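Local structure of Lmo0135 protein (Listeria monocytogenes EGD-e, 5ISU) at residues K80-H86 with F196-F200; K273-Q277 with D458-I462; K341-L347 with T370-T376. The protein is CtaP, the substrate-binding protein of an ABC transporter, and probably binds peptides or related solutes for uptake. All blocks are in the same frame, centred on the assembly; numbering follows the deposited sequence.

Contact 1: K80-H86 with F196-F200; sequences KDGLTWH and FNDYF
A chi1 of 175° in F196 turns its ring away from the backbone N and towards loop 80-86, and H86, whose CG lies anti to its own carbonyl carbon (chi1 -63°), lowers an imidazole edge onto it. CD2 of H86 stands over the centre of the phenyl face and comes within 3.4 Å of F196 CG. The pair is T-shaped, its ring centroids 4.5 Å apart and its planes at 70°. The far face of the same phenyl ring is covered by the backbone of D198, because the type I turn F196-Y199, closed by Y199 N to F196 O, folds the chain back over it. T84 OG1 meets the rim of the ring in its plane, 3.6 Å from F196 CZ, so that the phenyl group is held on both faces and at one edge.

No direct hydrogen bond joins the two loops; water does that work. One molecule sits between T84 OG1 and D198 OD2, donating to the carboxylate at 2.9 Å. A second accepts from T84 N and donates to D198 O, binding backbone to backbone. Further along, L83 CD2 packs on F200 CB at 3.5 Å, and the extended K80 chain carries NZ past the F200 ring to a hydrogen bond with A61 O.

H86 NE2 is engaged by G178 O, which helps hold the imidazole beside strand 180-186, where H86 and F196 both touch K181. The contact thus joins the loop between strand 74-79 and helix 93-104 to the one between strands 190-195 and 208-213, linking the five-stranded antiparallel sheet to the four-stranded mixed one.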
loop_
_atom_site.group_PDB
_atom_site.type_symbol
_atom_site.label_atom_id
_atom_site.label_comp_id
_atom_site.label_asym_id
_atom_site.label_seq_id
_atom_site.Cartn_x
_atom_site.Cartn_y
_atom_site.Cartn_z
ATOM N N LYS A 80 10.278 -20.793 13.724
ATOM C CA LYS A 80 11.373 -20.790 14.688
ATOM C C LYS A 80 10.896 -21.528 15.960
ATOM O O LYS A 80 9.691 -21.632 16.203
ATOM C CB LYS A 80 11.845 -19.355 14.979
ATOM C CG LYS A 80 12.541 -18.737 13.771
ATOM C CD LYS A 80 13.003 -17.290 13.957
ATOM C CE LYS A 80 13.682 -16.833 12.664
ATOM N NZ LYS A 80 13.949 -15.383 12.606
ATOM N N ASP A 81 11.838 -22.073 16.723
ATOM C CA ASP A 81 11.532 -22.809 17.944
ATOM C C ASP A 81 11.421 -21.846 19.101
ATOM O O ASP A 81 12.063 -20.802 19.097
ATOM C CB ASP A 81 12.661 -23.806 18.280
ATOM C CG ASP A 81 12.796 -24.939 17.255
ATOM O OD1 ASP A 81 11.784 -25.603 16.941
ATOM O OD2 ASP A 81 13.936 -25.213 16.814
ATOM N N GLY A 82 10.619 -22.207 20.099
ATOM C CA GLY A 82 10.488 -21.408 21.320
ATOM C C GLY A 82 9.809 -20.055 21.224
ATOM O O GLY A 82 9.995 -19.217 22.087
ATOM N N LEU A 83 9.027 -19.829 20.177
ATOM C CA LEU A 83 8.290 -18.573 20.053
ATOM C C LEU A 83 7.149 -18.524 21.058
ATOM O O LEU A 83 6.558 -19.549 21.374
ATOM C CB LEU A 83 7.677 -18.458 18.667
ATOM C CG LEU A 83 8.644 -18.419 17.496
ATOM C CD1 LEU A 83 7.849 -18.453 16.200
ATOM C CD2 LEU A 83 9.531 -17.170 17.581
ATOM N N THR A 84 6.831 -17.333 21.540
ATOM C CA THR A 84 5.717 -17.145 22.445
ATOM C C THR A 84 4.952 -15.881 22.111
ATOM O O THR A 84 5.459 -14.982 21.431
ATOM C CB THR A 84 6.160 -17.043 23.912
ATOM O OG1 THR A 84 7.050 -15.929 24.072
ATOM C CG2 THR A 84 6.844 -18.335 24.377
ATOM N N TRP A 85 3.712 -15.848 22.579
ATOM C CA TRP A 85 2.839 -14.682 22.462
ATOM C C TRP A 85 3.125 -13.814 23.692
ATOM O O TRP A 85 3.852 -14.256 24.599
ATOM C CB TRP A 85 1.354 -15.088 22.474
ATOM C CG TRP A 85 0.943 -15.866 21.319
ATOM C CD1 TRP A 85 0.791 -17.217 21.254
ATOM C CD2 TRP A 85 0.628 -15.357 20.014
ATOM N NE1 TRP A 85 0.389 -17.584 19.996
ATOM C CE2 TRP A 85 0.282 -16.461 19.211
ATOM C CE3 TRP A 85 0.600 -14.076 19.453
ATOM C CZ2 TRP A 85 -0.097 -16.328 17.872
ATOM C CZ3 TRP A 85 0.223 -13.936 18.116
ATOM C CH2 TRP A 85 -0.127 -15.070 17.340
ATOM N N HIS A 86 2.530 -12.615 23.753
ATOM C CA HIS A 86 2.783 -11.677 24.870
ATOM C C HIS A 86 2.346 -12.153 26.258
ATOM O O HIS A 86 2.877 -11.698 27.260
ATOM C CB HIS A 86 2.184 -10.288 24.586
ATOM C CG HIS A 86 2.798 -9.609 23.408
ATOM N ND1 HIS A 86 2.114 -8.713 22.614
ATOM C CD2 HIS A 86 4.015 -9.764 22.838
ATOM C CE1 HIS A 86 2.903 -8.305 21.641
ATOM N NE2 HIS A 86 4.065 -8.926 21.754
ATOM N N PHE A 196 8.465 -6.151 24.580
ATOM C CA PHE A 196 8.277 -7.575 24.791
ATOM C C PHE A 196 9.664 -8.156 24.888
ATOM O O PHE A 196 10.378 -8.198 23.901
ATOM C CB PHE A 196 7.475 -8.147 23.626
ATOM C CG PHE A 196 7.319 -9.629 23.662
ATOM C CD1 PHE A 196 6.983 -10.284 24.840
ATOM C CD2 PHE A 196 7.403 -10.365 22.497
ATOM C CE1 PHE A 196 6.798 -11.655 24.855
ATOM C CE2 PHE A 196 7.230 -11.728 22.509
ATOM C CZ PHE A 196 6.926 -12.377 23.686
ATOM N N ASN A 197 10.076 -8.567 26.083
ATOM C CA ASN A 197 11.448 -9.069 26.265
ATOM C C ASN A 197 11.792 -10.322 25.498
ATOM O O ASN A 197 12.935 -10.487 25.097
ATOM C CB ASN A 197 11.767 -9.269 27.755
ATOM C CG ASN A 197 11.835 -7.956 28.506
ATOM O OD1 ASN A 197 12.073 -6.908 27.915
ATOM N ND2 ASN A 197 11.640 -8.008 29.809
ATOM N N ASP A 198 10.812 -11.192 25.270
ATOM C CA ASP A 198 11.074 -12.443 24.537
ATOM C C ASP A 198 10.789 -12.334 23.037
ATOM O O ASP A 198 10.558 -13.342 22.377
ATOM C CB ASP A 198 10.267 -13.574 25.162
ATOM C CG ASP A 198 10.595 -13.771 26.630
ATOM O OD1 ASP A 198 11.791 -13.766 26.987
ATOM O OD2 ASP A 198 9.649 -13.955 27.425
ATOM N N TYR A 199 10.774 -11.109 22.516
ATOM C CA TYR A 199 10.585 -10.875 21.077
ATOM C C TYR A 199 11.608 -11.720 20.324
ATOM O O TYR A 199 12.794 -11.705 20.651
ATOM C CB TYR A 199 10.756 -9.395 20.767
ATOM C CG TYR A 199 10.676 -9.061 19.302
ATOM C CD1 TYR A 199 9.524 -9.337 18.573
ATOM C CD2 TYR A 199 11.729 -8.422 18.652
ATOM C CE1 TYR A 199 9.447 -9.026 17.227
ATOM C CE2 TYR A 199 11.638 -8.074 17.326
ATOM C CZ TYR A 199 10.485 -8.390 16.607
ATOM O OH TYR A 199 10.397 -8.072 15.264
ATOM N N PHE A 200 11.159 -12.439 19.305
ATOM C CA PHE A 200 12.045 -13.392 18.617
ATOM C C PHE A 200 13.344 -12.808 18.050
ATOM O O PHE A 200 14.345 -13.501 17.998
ATOM C CB PHE A 200 11.310 -14.124 17.485
ATOM C CG PHE A 200 11.169 -13.310 16.240
ATOM C CD1 PHE A 200 10.090 -12.468 16.056
ATOM C CD2 PHE A 200 12.149 -13.365 15.252
ATOM C CE1 PHE A 200 9.987 -11.694 14.912
ATOM C CE2 PHE A 200 12.052 -12.598 14.101
ATOM C CZ PHE A 200 10.970 -11.761 13.936
HETATM O O HOH W 1 7.059 -15.103 26.703
HETATM O O HOH W 2 8.344 -14.682 20.902
#

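Contact 2: K273-Q277 with D458-I462; sequences KELRQ and DDAVI
A Schellman motif ends helix 442-458, and the first turn of helix 273-281 docks against it through R276, K273 and Q277. A460, with positive phi, is the C' residue of the motif: A460 N bonds to A457 O and V461 N to I456 O. As the chain turns out of the helix, the carbonyls of D458, D459 and A460 become acceptors for side chains of the other helix.

R276 provides the main grip. A bend at chi3 (-60°) brings its guanidinium side-on to D459 O, which takes hydrogen bonds from NE at 3.0 Å and from NH2 at 2.8 Å. The oxygen lies only 3° out of the guanidinium plane, and this two-pronged hold on a single atom restrains the flat group from rotating. NE also makes a weak bond to A460 O at 3.1 Å. The third nitrogen, NH1, turns back to L270 O just before its own helix, so the arginine ties that approach to the helix end opposite. Positive charge at the carbonyl end of helix 442-458 would probably be favourable for its dipole.

Nearer the helix backbone, A460 CB packs on R276 CB at 3.9 Å. K273 reaches out fully extended, its CE 3.2 Å from D458 O and its NZ in a salt bridge with D459 OD1 at 3.4 Å, the hydrogen bond within it weak. The other carboxylate oxygen of D459 is held by Y424 OH. Q277 adds a weak bond from NE2 to D458 O at 3.4 Å.

Helix 324-334 packs on E274 and Q277 through L330, while R276 rests on F263 of strand 248-263. Beyond the motif the chain enters strand 462-475, which pairs with strand 248-263 in the large mixed sheet.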
loop_
_atom_site.group_PDB
_atom_site.type_symbol
_atom_site.label_atom_id
_atom_site.label_comp_id
_atom_site.label_asym_id
_atom_site.label_seq_id
_atom_site.Cartn_x
_atom_site.Cartn_y
_atom_site.Cartn_z
ATOM N N LYS A 273 -8.675 6.196 -28.442
ATOM C CA LYS A 273 -7.284 5.960 -28.087
ATOM C C LYS A 273 -6.506 7.238 -28.410
ATOM O O LYS A 273 -5.723 7.719 -27.598
ATOM C CB LYS A 273 -6.752 4.786 -28.901
ATOM C CG LYS A 273 -5.336 4.337 -28.601
ATOM C CD LYS A 273 -5.026 3.097 -29.426
ATOM C CE LYS A 273 -3.694 2.459 -29.066
ATOM N NZ LYS A 273 -3.438 1.199 -29.832
ATOM N N GLU A 274 -6.791 7.814 -29.577
ATOM C CA GLU A 274 -6.138 9.045 -30.030
ATOM C C GLU A 274 -6.282 10.206 -29.028
ATOM O O GLU A 274 -5.289 10.895 -28.719
ATOM C CB GLU A 274 -6.647 9.466 -31.419
ATOM C CG GLU A 274 -6.164 8.607 -32.598
ATOM C CD GLU A 274 -6.733 7.182 -32.666
ATOM O OE1 GLU A 274 -7.468 6.749 -31.745
ATOM O OE2 GLU A 274 -6.437 6.484 -33.665
ATOM N N LEU A 275 -7.488 10.403 -28.494
ATOM C CA LEU A 275 -7.696 11.470 -27.518
ATOM C C LEU A 275 -6.896 11.209 -26.252
ATOM O O LEU A 275 -6.251 12.120 -25.729
ATOM C CB LEU A 275 -9.167 11.633 -27.165
ATOM C CG LEU A 275 -9.497 12.806 -26.230
ATOM C CD1 LEU A 275 -8.939 14.128 -26.758
ATOM C CD2 LEU A 275 -10.998 12.901 -26.019
ATOM N N ARG A 276 -6.931 9.963 -25.766
ATOM C CA ARG A 276 -6.191 9.581 -24.559
ATOM C C ARG A 276 -4.688 9.795 -24.739
ATOM O O ARG A 276 -4.002 10.231 -23.805
ATOM C CB ARG A 276 -6.475 8.124 -24.149
ATOM C CG ARG A 276 -7.925 7.872 -23.753
ATOM C CD ARG A 276 -8.111 6.607 -22.940
ATOM N NE ARG A 276 -7.676 5.400 -23.640
ATOM C CZ ARG A 276 -8.434 4.657 -24.459
ATOM N NH1 ARG A 276 -9.694 4.991 -24.733
ATOM N NH2 ARG A 276 -7.919 3.565 -25.019
ATOM N N GLN A 277 -4.189 9.493 -25.937
ATOM C CA GLN A 277 -2.773 9.675 -26.250
ATOM C C GLN A 277 -2.436 11.154 -26.362
ATOM O O GLN A 277 -1.355 11.587 -25.938
ATOM C CB GLN A 277 -2.399 8.948 -27.528
ATOM C CG GLN A 277 -2.413 7.433 -27.410
ATOM C CD GLN A 277 -2.146 6.740 -28.737
ATOM O OE1 GLN A 277 -2.298 7.337 -29.795
ATOM N NE2 GLN A 277 -1.758 5.469 -28.683
ATOM N N ASP A 458 0.286 1.178 -24.212
ATOM C CA ASP A 458 -0.118 1.396 -25.610
ATOM C C ASP A 458 -1.540 1.940 -25.743
ATOM O O ASP A 458 -1.765 2.817 -26.556
ATOM C CB ASP A 458 0.013 0.126 -26.432
ATOM C CG ASP A 458 1.455 -0.325 -26.590
ATOM O OD1 ASP A 458 2.372 0.495 -26.411
ATOM O OD2 ASP A 458 1.671 -1.512 -26.910
ATOM N N ASP A 459 -2.481 1.468 -24.925
ATOM C CA ASP A 459 -3.881 1.964 -25.004
ATOM C C ASP A 459 -4.155 3.213 -24.170
ATOM O O ASP A 459 -5.314 3.679 -24.090
ATOM C CB ASP A 459 -4.891 0.859 -24.646
ATOM C CG ASP A 459 -5.069 -0.160 -25.760
ATOM O OD1 ASP A 459 -4.432 0.005 -26.816
ATOM O OD2 ASP A 459 -5.862 -1.115 -25.585
ATOM N N ALA A 460 -3.093 3.768 -23.582
ATOM C CA ALA A 460 -3.197 4.934 -22.728
ATOM C C ALA A 460 -4.430 4.866 -21.841
ATOM O O ALA A 460 -5.247 5.790 -21.824
ATOM C CB ALA A 460 -3.185 6.207 -23.558
ATOM N N VAL A 461 -4.549 3.763 -21.109
ATOM C CA VAL A 461 -5.678 3.531 -20.195
ATOM C C VAL A 461 -5.655 4.532 -19.046
ATOM O O VAL A 461 -6.704 5.014 -18.595
ATOM C CB VAL A 461 -5.651 2.097 -19.639
ATOM C CG1 VAL A 461 -6.818 1.864 -18.691
ATOM C CG2 VAL A 461 -5.690 1.101 -20.791
ATOM N N ILE A 462 -4.452 4.804 -18.552
ATOM C CA ILE A 462 -4.237 5.805 -17.515
ATOM C C ILE A 462 -3.007 6.599 -17.928
ATOM O O ILE A 462 -2.431 6.335 -18.973
ATOM C CB ILE A 462 -3.960 5.170 -16.141
ATOM C CG1 ILE A 462 -2.662 4.337 -16.176
ATOM C CG2 ILE A 462 -5.150 4.325 -15.707
ATOM C CD1 ILE A 462 -2.131 3.980 -14.806
#

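Contact 3: K341-L347 with T370-T376; sequences KLTVYYL and TLDLKPT
Y346 leaves its strand with CG between the backbone N and the carbonyl carbon (chi1 60°), which lays the ring from CB onwards alongside P375 of the parallel strand 370-376. Y346 CE1 is 4.1 Å from L373 CB, which lies at the ring edge, and it also meets P375 N. The proline CA stands over one face, 3.9 Å from the ring centroid in a CH-pi contact. CZ reaches P375 CB, and the terminal OH touches L373 CD2 at 3.6 Å before making a weak hydrogen bond to E354 of helix 351-365.

The backbones are joined in parallel register. L342 N bonds to T370 O, and L342 O receives D372 N; V344 N then bonds to D372 O and V344 O accepts from K374 N. Y346 O takes two donors from T376: N at 2.8 Å, nearly in line with the carbonyl, and OG1 from above the carbonyl plane. On the face of L342, V344 and Y346, the two methyls of L371 divide their contacts, CD1 meeting L342 CB and CD2 meeting V344 CG1 at 3.7 Å.

On the other face, K374 lies along Y345. Its CB sits over the ring centre, 3.9 Å from the centroid and 10° off the normal, a second CH-pi contact, while T376 CG2 approaches the ring at CD2. Near the start of the strands, K341 bends at chi3 towards D372, but NZ to OD2 is a long salt bridge.

Helix 351-365 connects the two strands in a beta-alpha-beta unit and packs on Y346 and L373. Helix 378-385 touches Y345 on the opposite face, and also T376, and strand 395-400 continues the sheet beyond strand 341-347.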
loop_
_atom_site.group_PDB
_atom_site.type_symbol
_atom_site.label_atom_id
_atom_site.label_comp_id
_atom_site.label_asym_id
_atom_site.label_seq_id
_atom_site.Cartn_x
_atom_site.Cartn_y
_atom_site.Cartn_z
ATOM N N LYS A 341 -16.311 20.596 -23.066
ATOM C CA LYS A 341 -15.393 20.807 -21.954
ATOM C C LYS A 341 -15.243 19.536 -21.124
ATOM O O LYS A 341 -16.207 18.792 -20.946
ATOM C CB LYS A 341 -15.927 21.969 -21.105
ATOM C CG LYS A 341 -16.038 23.275 -21.901
ATOM C CD LYS A 341 -16.983 24.301 -21.291
ATOM C CE LYS A 341 -16.466 24.916 -20.006
ATOM N NZ LYS A 341 -17.445 25.894 -19.448
ATOM N N LEU A 342 -14.026 19.290 -20.638
ATOM C CA LEU A 342 -13.729 18.102 -19.834
ATOM C C LEU A 342 -13.580 18.464 -18.376
ATOM O O LEU A 342 -13.222 19.593 -18.046
ATOM C CB LEU A 342 -12.456 17.412 -20.321
ATOM C CG LEU A 342 -12.483 16.841 -21.738
ATOM C CD1 LEU A 342 -11.139 16.193 -22.053
ATOM C CD2 LEU A 342 -13.623 15.835 -21.908
ATOM N N THR A 343 -13.846 17.489 -17.511
ATOM C CA THR A 343 -13.775 17.679 -16.074
ATOM C C THR A 343 -12.688 16.824 -15.419
ATOM O O THR A 343 -12.508 15.646 -15.765
ATOM C CB THR A 343 -15.132 17.348 -15.409
ATOM O OG1 THR A 343 -15.551 16.022 -15.775
ATOM C CG2 THR A 343 -16.206 18.343 -15.846
ATOM N N VAL A 344 -11.944 17.432 -14.494
ATOM C CA VAL A 344 -10.942 16.706 -13.710
ATOM C C VAL A 344 -11.422 16.723 -12.264
ATOM O O VAL A 344 -11.603 17.784 -11.670
ATOM C CB VAL A 344 -9.515 17.261 -13.849
ATOM C CG1 VAL A 344 -9.448 18.765 -13.571
ATOM C CG2 VAL A 344 -8.557 16.487 -12.942
ATOM N N TYR A 345 -11.695 15.541 -11.725
ATOM C CA TYR A 345 -12.176 15.405 -10.350
ATOM C C TYR A 345 -11.027 14.953 -9.470
ATOM O O TYR A 345 -10.320 14.023 -9.805
ATOM C CB TYR A 345 -13.353 14.410 -10.265
ATOM C CG TYR A 345 -14.731 14.992 -10.566
ATOM C CD1 TYR A 345 -15.110 15.337 -11.867
ATOM C CD2 TYR A 345 -15.676 15.146 -9.546
ATOM C CE1 TYR A 345 -16.377 15.858 -12.134
ATOM C CE2 TYR A 345 -16.942 15.667 -9.803
ATOM C CZ TYR A 345 -17.290 16.021 -11.092
ATOM O OH TYR A 345 -18.558 16.520 -11.334
ATOM N N TYR A 346 -10.869 15.611 -8.330
ATOM C CA TYR A 346 -9.797 15.299 -7.400
ATOM C C TYR A 346 -10.205 15.696 -5.976
ATOM O O TYR A 346 -11.298 16.237 -5.762
ATOM C CB TYR A 346 -8.511 16.010 -7.855
ATOM C CG TYR A 346 -8.616 17.514 -7.932
ATOM C CD1 TYR A 346 -9.167 18.142 -9.050
ATOM C CD2 TYR A 346 -8.138 18.314 -6.900
ATOM C CE1 TYR A 346 -9.271 19.522 -9.120
ATOM C CE2 TYR A 346 -8.234 19.694 -6.954
ATOM C CZ TYR A 346 -8.798 20.297 -8.063
ATOM O OH TYR A 346 -8.889 21.661 -8.108
ATOM N N LEU A 347 -9.342 15.394 -5.010
ATOM C CA LEU A 347 -9.594 15.716 -3.599
ATOM C C LEU A 347 -9.458 17.226 -3.332
ATOM O O LEU A 347 -8.480 17.844 -3.747
ATOM C CB LEU A 347 -8.615 14.933 -2.716
ATOM C CG LEU A 347 -8.746 13.406 -2.756
ATOM C CD1 LEU A 347 -7.509 12.715 -2.197
ATOM C CD2 LEU A 347 -9.997 12.948 -2.017
ATOM N N THR A 370 -10.348 22.301 -23.469
ATOM C CA THR A 370 -10.753 23.036 -22.261
ATOM C C THR A 370 -11.030 22.060 -21.118
ATOM O O THR A 370 -11.860 21.154 -21.258
ATOM C CB THR A 370 -12.016 23.889 -22.509
ATOM O OG1 THR A 370 -11.812 24.731 -23.647
ATOM C CG2 THR A 370 -12.348 24.756 -21.288
ATOM N N LEU A 371 -10.341 22.253 -19.993
ATOM C CA LEU A 371 -10.499 21.396 -18.821
ATOM C C LEU A 371 -11.028 22.218 -17.653
ATOM O O LEU A 371 -10.482 23.273 -17.345
ATOM C CB LEU A 371 -9.150 20.780 -18.431
ATOM C CG LEU A 371 -9.149 19.740 -17.302
ATOM C CD1 LEU A 371 -9.801 18.460 -17.783
ATOM C CD2 LEU A 371 -7.737 19.447 -16.803
ATOM N N ASP A 372 -12.086 21.724 -17.012
ATOM C CA ASP A 372 -12.705 22.379 -15.858
ATOM C C ASP A 372 -12.304 21.641 -14.598
ATOM O O ASP A 372 -12.502 20.432 -14.513
ATOM C CB ASP A 372 -14.235 22.316 -15.952
ATOM C CG ASP A 372 -14.805 23.160 -17.082
ATOM O OD1 ASP A 372 -14.301 24.282 -17.334
ATOM O OD2 ASP A 372 -15.805 22.714 -17.680
ATOM N N LEU A 373 -11.767 22.360 -13.614
ATOM C CA LEU A 373 -11.386 21.751 -12.333
ATOM C C LEU A 373 -12.612 21.548 -11.485
ATOM O O LEU A 373 -13.435 22.451 -11.359
ATOM C CB LEU A 373 -10.380 22.610 -11.562
ATOM C CG LEU A 373 -8.928 22.469 -11.981
ATOM C CD1 LEU A 373 -8.753 22.668 -13.473
ATOM C CD2 LEU A 373 -8.088 23.455 -11.181
ATOM N N LYS A 374 -12.731 20.361 -10.897
ATOM C CA LYS A 374 -13.869 20.062 -10.063
ATOM C C LYS A 374 -13.357 19.413 -8.776
ATOM O O LYS A 374 -13.490 18.213 -8.580
ATOM C CB LYS A 374 -14.887 19.194 -10.829
ATOM C CG LYS A 374 -16.348 19.440 -10.438
ATOM C CD LYS A 374 -16.741 20.904 -10.672
ATOM C CE LYS A 374 -18.229 21.178 -10.533
ATOM N NZ LYS A 374 -19.020 20.611 -11.659
ATOM N N PRO A 375 -12.753 20.225 -7.892
ATOM C CA PRO A 375 -12.279 19.686 -6.619
ATOM C C PRO A 375 -13.476 19.213 -5.806
ATOM O O PRO A 375 -14.522 19.883 -5.829
ATOM C CB PRO A 375 -11.629 20.900 -5.945
ATOM C CG PRO A 375 -12.328 22.084 -6.512
ATOM C CD PRO A 375 -12.782 21.704 -7.895
ATOM N N THR A 376 -13.349 18.088 -5.102
ATOM C CA THR A 376 -14.477 17.566 -4.314
ATOM C C THR A 376 -14.111 17.014 -2.932
ATOM O O THR A 376 -12.953 16.717 -2.636
ATOM C CB THR A 376 -15.223 16.442 -5.065
ATOM O OG1 THR A 376 -14.360 15.314 -5.204
ATOM C CG2 THR A 376 -15.690 16.897 -6.437
#

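How the contacts relate
Contacts 2 and 3 lie on the same side of the chain's centre, their own centres 19 Å apart and their nearest atoms about 5 Å apart without touching. Contact 3 is nested in sequence inside the long loop that contact 2 closes, and strands 341-347 and 462-475 belong to one mixed sheet, connected through strands 395-400 and 248-263. Contact 1 sits on the opposite side, about 53 Å between centres from either of the others, and closes before they open. The contacts thus lie at opposite ends of a chain with the fold of family 5 extracellular solute-binding proteins. None of the three is known to line the substrate pocket.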